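Local coordinates for protein putative acetyl xylan esterase (Cellvibrio japonicus, PDB 2W9X) that removes acetyl groups from plant cell wall polysaccharides, deacetylating xylan and, with a large preference, glucomannan, at residues 289-294 with 303-308; 272-277 with 309-314. All blocks are in the same frame, centred on the assembly; numbering follows the deposited sequence. Where two conformers were deposited one is given.

Contact 1 of 2, residues 289-294 with 303-308; sequences FILMNS and EQVGKV
Leu291 and Val305 meet where strand 289-294 and helix 303-308 run nearly antiparallel, their short axes 9.4 Å apart at an angle of 167°. Val305 touches two strand residues: its CG1 methyl, set anti to the backbone N (chi1 176°), reaches Leu291 CB at 3.7 Å, and its CG2 lies against the end of Asn293, 3.8 Å from Asn293 CG. One turn along the helix, Val308 CG1 approaches Leu291 CD1 to 3.8 Å, and the two side chains are roughly perpendicular. Leu291 therefore uses its stem on one valine and a branch tip on the other. Strand 288-294, helix 300-314 and strand 320-325 form a beta-alpha-beta unit of the SGNH-hydrolase (GDSL) fold, and this contact lays the unit's helix on its first strand. Val309 also touches Leu291, closing in the apolar side. Asn293 lies toward the active-site region: its side chain is about 9 Å from that of Asn247, a probable transition-state stabilizer. The outer side of the helix is polar and partly open to solvent. There the partly exposed Lys307 stretches back over one turn, NZ donating to Gln304 OE1 at 2.8 Å on an in-plane lone pair (C=O...N angle 133°), while Glu303 and Lys307 pack against Lys307 and Glu303 of the second subunit.

Contact 2 of 2, residues 272-277 with 309-314; sequences NYVKFV and VAQLKG
Helices 272-277 and 309-314 cross at -48° with their short axes 9.6 Å apart, pointing broadly the same way and coming nearest at Val274 and Leu312, whose CA atoms are 6.1 Å apart. Leu312 is the main link. Its CD2 methyl enters between Val274 and Val277, one turn apart on the facing helix: it lies 3.9 Å from Val274 CG1 and 3.8 Å from Val277 CG1, and also rests 3.7 Å from the backbone O of Val274. The other branch, CD1, lies 3.9 Å from Val277 CG1, so both methyls of the leucine touch that valine. Leu312 and Val277 meet nearly square to each other, whereas Leu312 and Val274 lie alongside each other, pointing opposite ways. Both valines have CG1 anti to the backbone N (chi1 171° in Val274, 169° in Val277), which turns the same methyl of each to the leucine. At the solvent edge, Gln311, modelled in two conformers, lies across CG2 of Val274, a touch that is doubtful. Beyond this edge Ala310 packs on Ala302 of the second subunit, and Gly314 O accepts a hydrogen bond from Lys326 NZ of that subunit. Inward, Val277 reaches Phe289 and Ile242 of the sheet. Two neighbouring helices lying together on one face of a parallel beta-sheet are characteristic of the layered alpha/beta fold of SGNH hydrolases.

In the fold
Followed from the N terminus, the chain passes the beta-sandwich strands and enters the esterase domain, where helix 262-283 supplies the first half of contact 2. It turns into strand 288-294, the first half of contact 1, then doubles back as helix 300-314. Residues 303-308 close the short loop of contact 1, and 309-314 directly afterwards close the longer one of contact 2, so contact 1 nests within contact 2 without crossing it. Tyr273 joins them: its OH lies 3.6 Å from Leu291 CD2 and its CB 3.8 Å from Val308 CG2. The two contacts tie helix 300-314 to both the parallel sheet and the preceding helix, beside the second subunit.

Contact 1 of 2, residues 289-294 with 303-308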
ATOM      1  N   PHE B 289      -5.971  -1.419   6.294  1.00 37.87           N
ATOM      2  CA  PHE B 289      -4.962  -2.283   6.899  1.00 37.27           C
ATOM      3  C   PHE B 289      -3.554  -1.926   6.425  1.00 37.16           C
ATOM      4  O   PHE B 289      -3.334  -1.627   5.249  1.00 36.50           O
ATOM      5  CB  PHE B 289      -5.254  -3.761   6.580  1.00 36.65           C
ATOM      6  CG  PHE B 289      -6.559  -4.271   7.156  1.00 37.27           C
ATOM      7  CD1 PHE B 289      -6.614  -4.787   8.438  1.00 36.51           C
ATOM      8  CD2 PHE B 289      -7.739  -4.229   6.401  1.00 37.05           C
ATOM      9  CE1 PHE B 289      -7.831  -5.259   8.964  1.00 34.87           C
ATOM     10  CE2 PHE B 289      -8.941  -4.707   6.909  1.00 37.43           C
ATOM     11  CZ  PHE B 289      -8.989  -5.214   8.195  1.00 36.41           C
ATOM     12  N   ILE B 290      -2.608  -1.954   7.357  1.00 37.47           N
ATOM     13  CA  ILE B 290      -1.193  -1.763   7.033  1.00 37.21           C
ATOM     14  C   ILE B 290      -0.411  -2.943   7.585  1.00 36.64           C
ATOM     15  O   ILE B 290      -0.380  -3.163   8.786  1.00 36.66           O
ATOM     16  CB  ILE B 290      -0.640  -0.435   7.577  1.00 37.27           C
ATOM     17  CG1 ILE B 290      -1.392   0.757   6.956  1.00 38.02           C
ATOM     18  CG2 ILE B 290       0.878  -0.315   7.289  1.00 36.93           C
ATOM     19  CD1 ILE B 290      -1.011   2.108   7.535  1.00 38.47           C
ATOM     20  N   LEU B 291       0.232  -3.691   6.696  1.00 35.33           N
ATOM     21  CA  LEU B 291       0.996  -4.858   7.108  1.00 35.35           C
ATOM     22  C   LEU B 291       2.461  -4.466   7.146  1.00 35.95           C
ATOM     23  O   LEU B 291       3.046  -4.137   6.115  1.00 35.94           O
ATOM     24  CB  LEU B 291       0.734  -6.039   6.159  1.00 34.48           C
ATOM     25  CG  LEU B 291      -0.748  -6.334   5.867  1.00 33.56           C
ATOM     26  CD1 LEU B 291      -0.895  -7.733   5.236  1.00 31.96           C
ATOM     27  CD2 LEU B 291      -1.661  -6.221   7.126  1.00 32.95           C
ATOM     28  N   MET B 292       3.018  -4.454   8.349  1.00 36.44           N
ATOM     29  CA  MET B 292       4.300  -3.806   8.624  1.00 38.76           C
ATOM     30  C   MET B 292       5.348  -4.823   9.084  1.00 38.67           C
ATOM     31  O   MET B 292       5.112  -5.548  10.044  1.00 39.10           O
ATOM     32  CB  MET B 292       4.061  -2.736   9.699  1.00 38.97           C
ATOM     33  CG  MET B 292       5.288  -1.978  10.157  1.00 41.26           C
ATOM     34  SD  MET B 292       4.708  -0.593  11.143  1.00 42.23           S
ATOM     35  CE  MET B 292       6.288   0.079  11.639  1.00 41.15           C
ATOM     36  N   ASN B 293       6.484  -4.906   8.381  1.00 38.11           N
ATOM     37  CA  ASN B 293       7.537  -5.864   8.722  1.00 38.55           C
ATOM     38  C   ASN B 293       8.945  -5.323   8.460  1.00 38.05           C
ATOM     39  O   ASN B 293       9.125  -4.287   7.823  1.00 38.62           O
ATOM     40  CB  ASN B 293       7.368  -7.240   8.025  1.00 38.02           C
ATOM     41  CG  ASN B 293       6.064  -7.938   8.391  1.00 42.35           C
ATOM     42  OD1 ASN B 293       6.024  -8.826   9.276  1.00 44.97           O
ATOM     43  ND2 ASN B 293       4.990  -7.564   7.697  1.00 41.45           N
ATOM     44  N   SER B 294       9.934  -6.043   8.978  1.00 37.92           N
ATOM     45  CA  SER B 294      11.348  -5.671   8.859  1.00 37.85           C
ATOM     46  C   SER B 294      11.899  -6.120   7.515  1.00 38.47           C
ATOM     47  O   SER B 294      11.254  -6.924   6.784  1.00 37.97           O
ATOM     48  CB  SER B 294      12.157  -6.376   9.945  1.00 37.09           C
ATOM     49  OG  SER B 294      12.253  -7.757   9.603  1.00 37.70           O
ATOM     50  N   GLU B 303       8.816 -10.859   1.890  1.00 37.52           N
ATOM     51  CA  GLU B 303       8.292 -11.568   0.727  1.00 38.17           C
ATOM     52  C   GLU B 303       6.951 -12.259   0.979  1.00 38.59           C
ATOM     53  O   GLU B 303       6.059 -12.197   0.122  1.00 37.82           O
ATOM     54  CB  GLU B 303       9.297 -12.571   0.137  1.00 38.40           C
ATOM     55  CG  GLU B 303       8.640 -13.317  -1.073  1.00 41.56           C
ATOM     56  CD  GLU B 303       9.628 -13.851  -2.086  1.00 46.47           C
ATOM     57  OE1 GLU B 303      10.450 -13.063  -2.617  1.00 48.70           O
ATOM     58  OE2 GLU B 303       9.562 -15.062  -2.371  1.00 48.29           O
ATOM     59  N   GLN B 304       6.797 -12.908   2.139  1.00 37.83           N
ATOM     60  CA  GLN B 304       5.541 -13.610   2.416  1.00 38.66           C
ATOM     61  C   GLN B 304       4.409 -12.626   2.595  1.00 38.62           C
ATOM     62  O   GLN B 304       3.292 -12.885   2.161  1.00 39.00           O
ATOM     63  CB  GLN B 304       5.618 -14.529   3.640  1.00 38.30           C
ATOM     64  CG  GLN B 304       6.794 -15.522   3.644  1.00 38.80           C
ATOM     65  CD  GLN B 304       7.063 -16.153   2.288  1.00 39.75           C
ATOM     66  OE1 GLN B 304       6.169 -16.733   1.672  1.00 38.91           O
ATOM     67  NE2 GLN B 304       8.300 -16.032   1.814  1.00 37.74           N
ATOM     68  N   VAL B 305       4.704 -11.504   3.244  1.00 39.04           N
ATOM     69  CA  VAL B 305       3.730 -10.433   3.392  1.00 38.49           C
ATOM     70  C   VAL B 305       3.321  -9.848   2.020  1.00 38.84           C
ATOM     71  O   VAL B 305       2.144  -9.508   1.826  1.00 38.46           O
ATOM     72  CB  VAL B 305       4.209  -9.375   4.422  1.00 38.84           C
ATOM     73  CG1 VAL B 305       3.256  -8.198   4.514  1.00 37.09           C
ATOM     74  CG2 VAL B 305       4.351 -10.046   5.805  1.00 37.11           C
ATOM     75  N   GLY B 306       4.269  -9.758   1.079  1.00 38.33           N
ATOM     76  CA  GLY B 306       3.942  -9.328  -0.293  1.00 39.24           C
ATOM     77  C   GLY B 306       2.900 -10.234  -0.946  1.00 39.47           C
ATOM     78  O   GLY B 306       1.991  -9.760  -1.666  1.00 40.34           O
ATOM     79  N   LYS B 307       3.014 -11.537  -0.673  1.00 39.01           N
ATOM     80  CA  LYS B 307       2.080 -12.546  -1.201  1.00 39.56           C
ATOM     81  C   LYS B 307       0.703 -12.397  -0.544  1.00 38.89           C
ATOM     82  O   LYS B 307      -0.326 -12.564  -1.209  1.00 38.48           O
ATOM     83  CB  LYS B 307       2.591 -13.961  -0.939  1.00 38.90           C
ATOM     84  CG  LYS B 307       3.898 -14.380  -1.638  1.00 41.64           C
ATOM     85  CD  LYS B 307       4.242 -15.824  -1.188  1.00 40.59           C
ATOM     86  CE  LYS B 307       5.663 -16.267  -1.540  1.00 43.16           C
ATOM     87  NZ  LYS B 307       5.958 -17.642  -0.969  1.00 43.53           N
ATOM     88  N   VAL B 308       0.701 -12.105   0.763  1.00 38.34           N
ATOM     89  CA  VAL B 308      -0.530 -11.842   1.523  1.00 37.92           C
ATOM     90  C   VAL B 308      -1.288 -10.632   0.958  1.00 37.17           C
ATOM     91  O   VAL B 308      -2.488 -10.709   0.685  1.00 36.77           O
ATOM     92  CB  VAL B 308      -0.245 -11.652   3.039  1.00 38.61           C
ATOM     93  CG1 VAL B 308      -1.510 -11.233   3.813  1.00 36.51           C
ATOM     94  CG2 VAL B 308       0.291 -12.947   3.635  1.00 38.46           C
TER

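Contact 2 of 2, residues 272-277 with 309-314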
ATOM      1  N   ASN B 272      -3.398 -18.168   6.549  1.00 37.42           N
ATOM      2  CA  ASN B 272      -3.952 -17.675   7.797  1.00 37.80           C
ATOM      3  C   ASN B 272      -3.921 -16.170   7.962  1.00 37.54           C
ATOM      4  O   ASN B 272      -4.846 -15.587   8.531  1.00 38.21           O
ATOM      5  CB  ASN B 272      -3.278 -18.360   8.971  1.00 38.09           C
ATOM      6  CG  ASN B 272      -3.899 -19.684   9.250  1.00 40.02           C
ATOM      7  OD1 ASN B 272      -4.923 -19.751   9.920  1.00 43.52           O
ATOM      8  ND2 ASN B 272      -3.333 -20.746   8.681  1.00 39.64           N
ATOM      9  N   TYR B 273      -2.867 -15.543   7.463  1.00 37.00           N
ATOM     10  CA  TYR B 273      -2.788 -14.084   7.481  1.00 36.59           C
ATOM     11  C   TYR B 273      -3.923 -13.514   6.622  1.00 36.99           C
ATOM     12  O   TYR B 273      -4.622 -12.598   7.049  1.00 36.58           O
ATOM     13  CB  TYR B 273      -1.432 -13.610   6.958  1.00 36.25           C
ATOM     14  CG  TYR B 273      -0.961 -12.266   7.480  1.00 35.43           C
ATOM     15  CD1 TYR B 273       0.404 -11.975   7.551  1.00 35.25           C
ATOM     16  CD2 TYR B 273      -1.871 -11.277   7.895  1.00 36.96           C
ATOM     17  CE1 TYR B 273       0.863 -10.738   8.004  1.00 36.75           C
ATOM     18  CE2 TYR B 273      -1.424 -10.035   8.366  1.00 35.95           C
ATOM     19  CZ  TYR B 273      -0.059  -9.776   8.412  1.00 37.14           C
ATOM     20  OH  TYR B 273       0.396  -8.564   8.872  1.00 36.14           O
ATOM     21  N   VAL B 274      -4.109 -14.071   5.420  1.00 36.74           N
ATOM     22  CA  VAL B 274      -5.202 -13.630   4.539  1.00 36.75           C
ATOM     23  C   VAL B 274      -6.537 -13.838   5.245  1.00 37.18           C
ATOM     24  O   VAL B 274      -7.390 -12.938   5.268  1.00 37.27           O
ATOM     25  CB  VAL B 274      -5.175 -14.336   3.144  1.00 36.49           C
ATOM     26  CG1 VAL B 274      -6.447 -14.038   2.328  1.00 35.98           C
ATOM     27  CG2 VAL B 274      -3.927 -13.905   2.352  1.00 34.19           C
ATOM     28  N   LYS B 275      -6.701 -15.017   5.850  1.00 37.60           N
ATOM     29  CA  LYS B 275      -7.945 -15.368   6.557  1.00 37.92           C
ATOM     30  C   LYS B 275      -8.239 -14.351   7.663  1.00 37.54           C
ATOM     31  O   LYS B 275      -9.380 -13.883   7.815  1.00 37.00           O
ATOM     32  CB  LYS B 275      -7.825 -16.773   7.157  1.00 37.86           C
ATOM     33  CG  LYS B 275      -9.134 -17.420   7.604  1.00 41.79           C
ATOM     34  CD  LYS B 275      -8.844 -18.459   8.678  1.00 45.77           C
ATOM     35  CE  LYS B 275     -10.008 -19.391   8.907  1.00 50.21           C
ATOM     36  NZ  LYS B 275      -9.654 -20.343   9.998  1.00 53.05           N
ATOM     37  N   PHE B 276      -7.199 -14.007   8.419  1.00 37.24           N
ATOM     38  CA  PHE B 276      -7.315 -13.075   9.555  1.00 37.32           C
ATOM     39  C   PHE B 276      -7.797 -11.678   9.159  1.00 37.22           C
ATOM     40  O   PHE B 276      -8.727 -11.132   9.756  1.00 37.14           O
ATOM     41  CB  PHE B 276      -5.966 -12.970  10.279  1.00 37.35           C
ATOM     42  CG  PHE B 276      -6.004 -12.111  11.530  1.00 38.89           C
ATOM     43  CD1 PHE B 276      -6.979 -12.323  12.520  1.00 39.89           C
ATOM     44  CD2 PHE B 276      -5.062 -11.107  11.723  1.00 40.91           C
ATOM     45  CE1 PHE B 276      -7.006 -11.536  13.679  1.00 40.01           C
ATOM     46  CE2 PHE B 276      -5.079 -10.312  12.882  1.00 41.42           C
ATOM     47  CZ  PHE B 276      -6.049 -10.533  13.857  1.00 39.61           C
ATOM     48  N   VAL B 277      -7.146 -11.103   8.155  1.00 37.34           N
ATOM     49  CA  VAL B 277      -7.484  -9.771   7.677  1.00 37.41           C
ATOM     50  C   VAL B 277      -8.921  -9.755   7.142  1.00 37.69           C
ATOM     51  O   VAL B 277      -9.677  -8.820   7.434  1.00 38.30           O
ATOM     52  CB  VAL B 277      -6.474  -9.278   6.612  1.00 37.08           C
ATOM     53  CG1 VAL B 277      -6.976  -7.998   5.923  1.00 35.16           C
ATOM     54  CG2 VAL B 277      -5.058  -9.067   7.241  1.00 37.22           C
ATOM     55  N   VAL B 309      -0.593  -9.518   0.776  1.00 37.13           N
ATOM     56  CA  VAL B 309      -1.229  -8.309   0.241  1.00 36.69           C
ATOM     57  C   VAL B 309      -1.825  -8.596  -1.151  1.00 36.80           C
ATOM     58  O   VAL B 309      -2.963  -8.202  -1.464  1.00 36.54           O
ATOM     59  CB  VAL B 309      -0.231  -7.122   0.156  1.00 37.14           C
ATOM     60  CG1 VAL B 309      -0.896  -5.923  -0.530  1.00 36.26           C
ATOM     61  CG2 VAL B 309       0.253  -6.741   1.538  1.00 37.15           C
ATOM     62  N   ALA B 310      -1.055  -9.296  -1.979  1.00 36.09           N
ATOM     63  CA  ALA B 310      -1.508  -9.648  -3.331  1.00 36.48           C
ATOM     64  C   ALA B 310      -2.742 -10.547  -3.369  1.00 36.46           C
ATOM     65  O   ALA B 310      -3.641 -10.322  -4.193  1.00 37.19           O
ATOM     66  CB  ALA B 310      -0.357 -10.264  -4.135  1.00 35.78           C
ATOM     67  N   GLN B 311      -2.792 -11.521  -2.464  0.50 36.78           N
ATOM     68  CA  GLN B 311      -3.906 -12.456  -2.362  0.50 37.07           C
ATOM     69  C   GLN B 311      -5.153 -11.823  -1.776  0.50 36.87           C
ATOM     70  O   GLN B 311      -6.268 -12.223  -2.108  0.50 37.18           O
ATOM     71  CB  GLN B 311      -3.500 -13.687  -1.551  0.50 37.30           C
ATOM     72  CG  GLN B 311      -2.892 -14.772  -2.411  0.50 38.42           C
ATOM     73  CD  GLN B 311      -2.573 -16.027  -1.650  0.50 39.29           C
ATOM     74  OE1 GLN B 311      -1.751 -16.834  -2.079  0.50 40.87           O
ATOM     75  NE2 GLN B 311      -3.222 -16.208  -0.517  0.50 40.67           N
ATOM     76  N   LEU B 312      -4.954 -10.845  -0.894  1.00 36.41           N
ATOM     77  CA  LEU B 312      -6.033 -10.045  -0.361  1.00 35.99           C
ATOM     78  C   LEU B 312      -6.663  -9.197  -1.461  1.00 36.10           C
ATOM     79  O   LEU B 312      -7.879  -9.246  -1.652  1.00 35.76           O
ATOM     80  CB  LEU B 312      -5.567  -9.168   0.814  1.00 35.62           C
ATOM     81  CG  LEU B 312      -5.418  -9.904   2.161  1.00 35.50           C
ATOM     82  CD1 LEU B 312      -4.477  -9.117   3.109  1.00 32.84           C
ATOM     83  CD2 LEU B 312      -6.780 -10.202   2.815  1.00 35.45           C
ATOM     84  N   LYS B 313      -5.837  -8.443  -2.187  1.00 35.36           N
ATOM     85  CA  LYS B 313      -6.321  -7.594  -3.286  1.00 35.50           C
ATOM     86  C   LYS B 313      -6.986  -8.413  -4.392  1.00 35.11           C
ATOM     87  O   LYS B 313      -8.037  -8.042  -4.893  1.00 35.92           O
ATOM     88  CB  LYS B 313      -5.176  -6.765  -3.862  1.00 34.63           C
ATOM     89  CG  LYS B 313      -4.671  -5.710  -2.927  1.00 36.14           C
ATOM     90  CD  LYS B 313      -3.529  -4.939  -3.567  1.00 36.32           C
ATOM     91  CE  LYS B 313      -3.049  -3.803  -2.678  1.00 35.31           C
ATOM     92  NZ  LYS B 313      -4.029  -2.675  -2.686  1.00 40.57           N
ATOM     93  N   GLY B 314      -6.372  -9.546  -4.736  1.00 35.33           N
ATOM     94  CA  GLY B 314      -6.899 -10.496  -5.702  1.00 34.89           C
ATOM     95  C   GLY B 314      -8.260 -11.057  -5.336  1.00 35.26           C
ATOM     96  O   GLY B 314      -9.061 -11.368  -6.209  1.00 34.97           O
TER